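Local coordinates for GARP domain-containing protein (Trypanosoma brucei brucei TREU927, PDB 6XZ6), which acts as the trypanosome receptor for the host complement regulator factor H, here bound to domain D5 of bovine factor H, at the interface of chains A and B. Numbering follows the deposited sequence. Chains: chain A, GARP domain-containing protein; chain B, Complement factor H.

Contact 1: the interface of chains A and B. Residues chain A 114, 118, 164, 166; chain B 13-14, 31-32.
B:Val14, on strand 13-16 of the factor H domain, pushes both methyls against A:Phe166 near the start of receptor helix 165-208. CG2 sits over the centre of one face of the phenyl ring, 3.5 Å from its centroid, in a CH-pi contact, while CG1 bears on the CB and CD1 side of the same ring. The phenyl ring is presented to the valine because CG of A:Phe166 points away from the backbone N (chi1 175°), and the two side chains meet almost perpendicularly. From helix 67-125, A:Val114 reaches CG2 of B:Val14 with its CG1, 3.7 Å away, and turns its other methyl towards the carbonyl O of B:Cys32. A turn further along, A:Leu118 brings CD2 to 3.5 Å from the backbone O of B:Val14. The aliphatic part of B:Glu31 runs antiparallel past A:Val114 and A:Leu118, its CG 4.0 Å from CG of the leucine. On the far flank of the valine, CD of A:Gln164 lies 3.9 Å from CG1 of B:Val14. Beside this apolar core, two waters in contact with each other link the carbonyl O of B:Gly13 to the backbone N of A:Phe166 and to OE1 of A:Gln164. The site gives the receptor a hydrophobic seat, formed by two helices and the loop before the second, for one valine of factor H.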
# COMPACT_ATOMS: atom_id res chain seq x y z
N VAL A 114 8.16 -7.13 11.08
CA VAL A 114 8.77 -6.46 12.21
C VAL A 114 7.66 -6.07 13.20
O VAL A 114 7.72 -6.49 14.35
CB VAL A 114 9.70 -5.27 11.78
CG1 VAL A 114 10.19 -4.46 12.99
CG2 VAL A 114 10.88 -5.77 10.94
N LEU A 118 6.95 -7.59 16.98
CA LEU A 118 6.93 -6.74 18.16
C LEU A 118 5.63 -6.97 18.93
O LEU A 118 5.67 -7.09 20.16
CB LEU A 118 7.10 -5.24 17.82
CG LEU A 118 8.52 -4.81 17.37
CD1 LEU A 118 8.51 -3.42 16.75
CD2 LEU A 118 9.53 -4.88 18.49
N GLN A 164 13.49 5.41 19.56
CA GLN A 164 14.36 4.56 18.76
C GLN A 164 14.38 5.04 17.33
O GLN A 164 13.35 5.49 16.82
CB GLN A 164 13.88 3.12 18.80
CG GLN A 164 14.23 2.40 20.07
CD GLN A 164 13.64 1.04 20.05
OE1 GLN A 164 14.31 0.10 19.61
NE2 GLN A 164 12.38 0.91 20.50
N PHE A 166 14.49 3.43 14.61
CA PHE A 166 13.59 2.64 13.79
C PHE A 166 12.25 3.33 13.51
O PHE A 166 11.77 3.30 12.38
CB PHE A 166 13.35 1.26 14.42
CG PHE A 166 12.32 0.44 13.68
CD1 PHE A 166 10.99 0.41 14.11
CD2 PHE A 166 12.66 -0.28 12.54
CE1 PHE A 166 10.04 -0.35 13.43
CE2 PHE A 166 11.71 -1.03 11.85
CZ PHE A 166 10.39 -1.05 12.30
N GLY B 13 18.02 -2.81 15.05
CA GLY B 13 16.91 -3.52 15.67
C GLY B 13 15.95 -2.59 16.39
O GLY B 13 16.23 -1.40 16.53
N VAL B 14 14.80 -3.15 16.84
CA VAL B 14 13.74 -2.46 17.61
C VAL B 14 13.34 -3.31 18.82
O VAL B 14 12.98 -4.47 18.64
CB VAL B 14 12.42 -2.13 16.83
CG1 VAL B 14 11.93 -0.72 17.06
CG2 VAL B 14 12.35 -2.62 15.40
N GLU B 31 13.19 -7.08 17.66
CA GLU B 31 13.11 -7.52 16.27
C GLU B 31 14.22 -6.82 15.50
O GLU B 31 14.58 -5.70 15.85
CB GLU B 31 11.75 -7.17 15.65
CG GLU B 31 10.60 -7.99 16.19
CD GLU B 31 10.67 -9.46 15.87
OE1 GLU B 31 10.82 -9.80 14.67
OE2 GLU B 31 10.57 -10.29 16.81
N CYS B 32 14.75 -7.46 14.48
CA CYS B 32 15.81 -6.90 13.66
C CYS B 32 15.25 -6.33 12.34
O CYS B 32 14.22 -6.80 11.84
CB CYS B 32 16.91 -7.95 13.42
SG CYS B 32 17.79 -8.49 14.93
O HOH W 1 16.33 1.68 16.35
O HOH W 2 16.78 0.22 18.73

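Contact 2: the interface of chains A and B. Residues chain A 161-164; chain B 13-15, 18.
The side-chain amide of A:Gln164 pairs with the backbone of B:Tyr15, rather as a neighbouring strand would. The backbone N of B:Tyr15 donates to OE1 of A:Gln164 at 3.0 Å, in the carbonyl plane and on a lone pair (C=O...N angle 120°). In return NE2 of A:Gln164 donates to the carbonyl O of B:Tyr15, also at 3.0 Å, approaching with a tilt from that carbonyl's plane. The same NE2 of A:Gln164 gives a further hydrogen bond to OE2 of B:Glu18, 3.0 Å away, on the anti side of the carboxylate. Both acceptors lie close to the amide plane, which fixes the rotation of the amide. The glutamine reaches them because its chain is extended beyond CG (chi2 176°).

B:Glu18 is held by backbone as well as side chain. Its OE1 accepts from the backbone N of A:Met163 at 2.8 Å through the syn lone pair, whereas the bond from the backbone N of A:Gln164 to OE2 is weak. These N-H donors would be expected to stabilise a charged carboxylate.

Packing of flat groups adds to the polar grip. NE2 of A:Gln164 lies over the centre of the B:Tyr15 ring, whose plane is turned 31° from that of the amide. The carboxylate of B:Glu18 stands nearly perpendicular to the ring of A:Tyr162, OE2 being 3.3 Å from CD2 of the tyrosine.

Water extends the contact, joining OE1 of B:Glu18 to the carbonyl O of A:Leu161.

On the receptor, the site follows the chain from the last residue of helix 148-161 through the short loop leading to helix 165-208; on factor H it spans strand 13-16 and the loop beyond, within a sushi domain.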
# COMPACT_ATOMS: atom_id res chain seq x y z
N LEU A 161 5.97 8.29 20.34
CA LEU A 161 5.98 7.31 21.43
C LEU A 161 7.28 6.54 21.57
O LEU A 161 7.60 6.11 22.68
CB LEU A 161 4.80 6.32 21.23
CG LEU A 161 3.40 6.94 21.34
CD1 LEU A 161 2.38 5.98 20.84
CD2 LEU A 161 3.06 7.36 22.75
N TYR A 162 8.01 6.33 20.46
CA TYR A 162 9.27 5.57 20.37
C TYR A 162 10.44 6.47 19.98
O TYR A 162 10.48 6.98 18.86
CB TYR A 162 9.12 4.44 19.32
CG TYR A 162 8.34 3.23 19.81
CD1 TYR A 162 6.94 3.21 19.76
CD2 TYR A 162 8.99 2.10 20.28
CE1 TYR A 162 6.22 2.09 20.18
CE2 TYR A 162 8.28 1.02 20.79
CZ TYR A 162 6.90 1.00 20.71
OH TYR A 162 6.23 -0.12 21.15
N MET A 163 11.40 6.65 20.87
CA MET A 163 12.62 7.45 20.61
C MET A 163 13.66 6.74 19.74
O MET A 163 14.57 7.38 19.23
CB MET A 163 13.26 7.96 21.90
CG MET A 163 12.35 8.97 22.65
SD MET A 163 11.49 10.29 21.69
CE MET A 163 12.87 11.26 21.13
N GLN A 164 13.49 5.41 19.56
CA GLN A 164 14.36 4.56 18.76
C GLN A 164 14.38 5.04 17.33
O GLN A 164 13.35 5.49 16.82
CB GLN A 164 13.88 3.12 18.80
CG GLN A 164 14.23 2.40 20.07
CD GLN A 164 13.64 1.04 20.05
OE1 GLN A 164 14.31 0.10 19.61
NE2 GLN A 164 12.38 0.91 20.50
N GLY B 13 18.02 -2.81 15.05
CA GLY B 13 16.91 -3.52 15.67
C GLY B 13 15.95 -2.59 16.39
O GLY B 13 16.23 -1.40 16.53
N VAL B 14 14.80 -3.15 16.84
CA VAL B 14 13.74 -2.46 17.61
C VAL B 14 13.34 -3.31 18.82
O VAL B 14 12.98 -4.47 18.64
CB VAL B 14 12.42 -2.13 16.83
CG1 VAL B 14 11.93 -0.72 17.06
CG2 VAL B 14 12.35 -2.62 15.40
N TYR B 15 13.33 -2.74 20.02
CA TYR B 15 12.87 -3.41 21.24
C TYR B 15 11.56 -2.79 21.71
O TYR B 15 11.16 -1.69 21.26
CB TYR B 15 13.91 -3.40 22.37
CG TYR B 15 14.23 -2.03 22.92
CD1 TYR B 15 15.22 -1.23 22.34
CD2 TYR B 15 13.59 -1.55 24.06
CE1 TYR B 15 15.51 0.05 22.85
CE2 TYR B 15 13.88 -0.28 24.57
CZ TYR B 15 14.84 0.51 23.96
OH TYR B 15 15.13 1.75 24.46
N GLU B 18 9.33 0.51 25.52
CA GLU B 18 10.33 1.55 25.62
C GLU B 18 10.11 2.37 26.90
O GLU B 18 9.16 3.16 26.99
CB GLU B 18 10.31 2.42 24.36
CG GLU B 18 11.67 3.00 24.10
CD GLU B 18 11.66 3.97 22.95
OE1 GLU B 18 11.69 5.19 23.22
OE2 GLU B 18 11.62 3.50 21.80
O HOH W 3 16.78 0.22 18.73
O HOH W 4 9.76 6.50 24.93

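Contacts 1 and 2 are neighbouring parts of one interface, the centres of their C-alpha atoms about 7 Å apart. They share A:Gln164, B:Gly13 and B:Val14, so the glutamine and strand 13-16 belong to both. Contact 1 brings in helix 67-125, the beginning of helix 165-208 and factor H strand 27-32 and is mainly apolar, whereas contact 2 follows the loop between helices 148-161 and 165-208 and is mainly polar. Together they probably let the receptor grip strand 13-16 and its neighbours through apolar packing and hydrogen bonds to backbone and carboxylate, which would be expected to fix the position of domain D5.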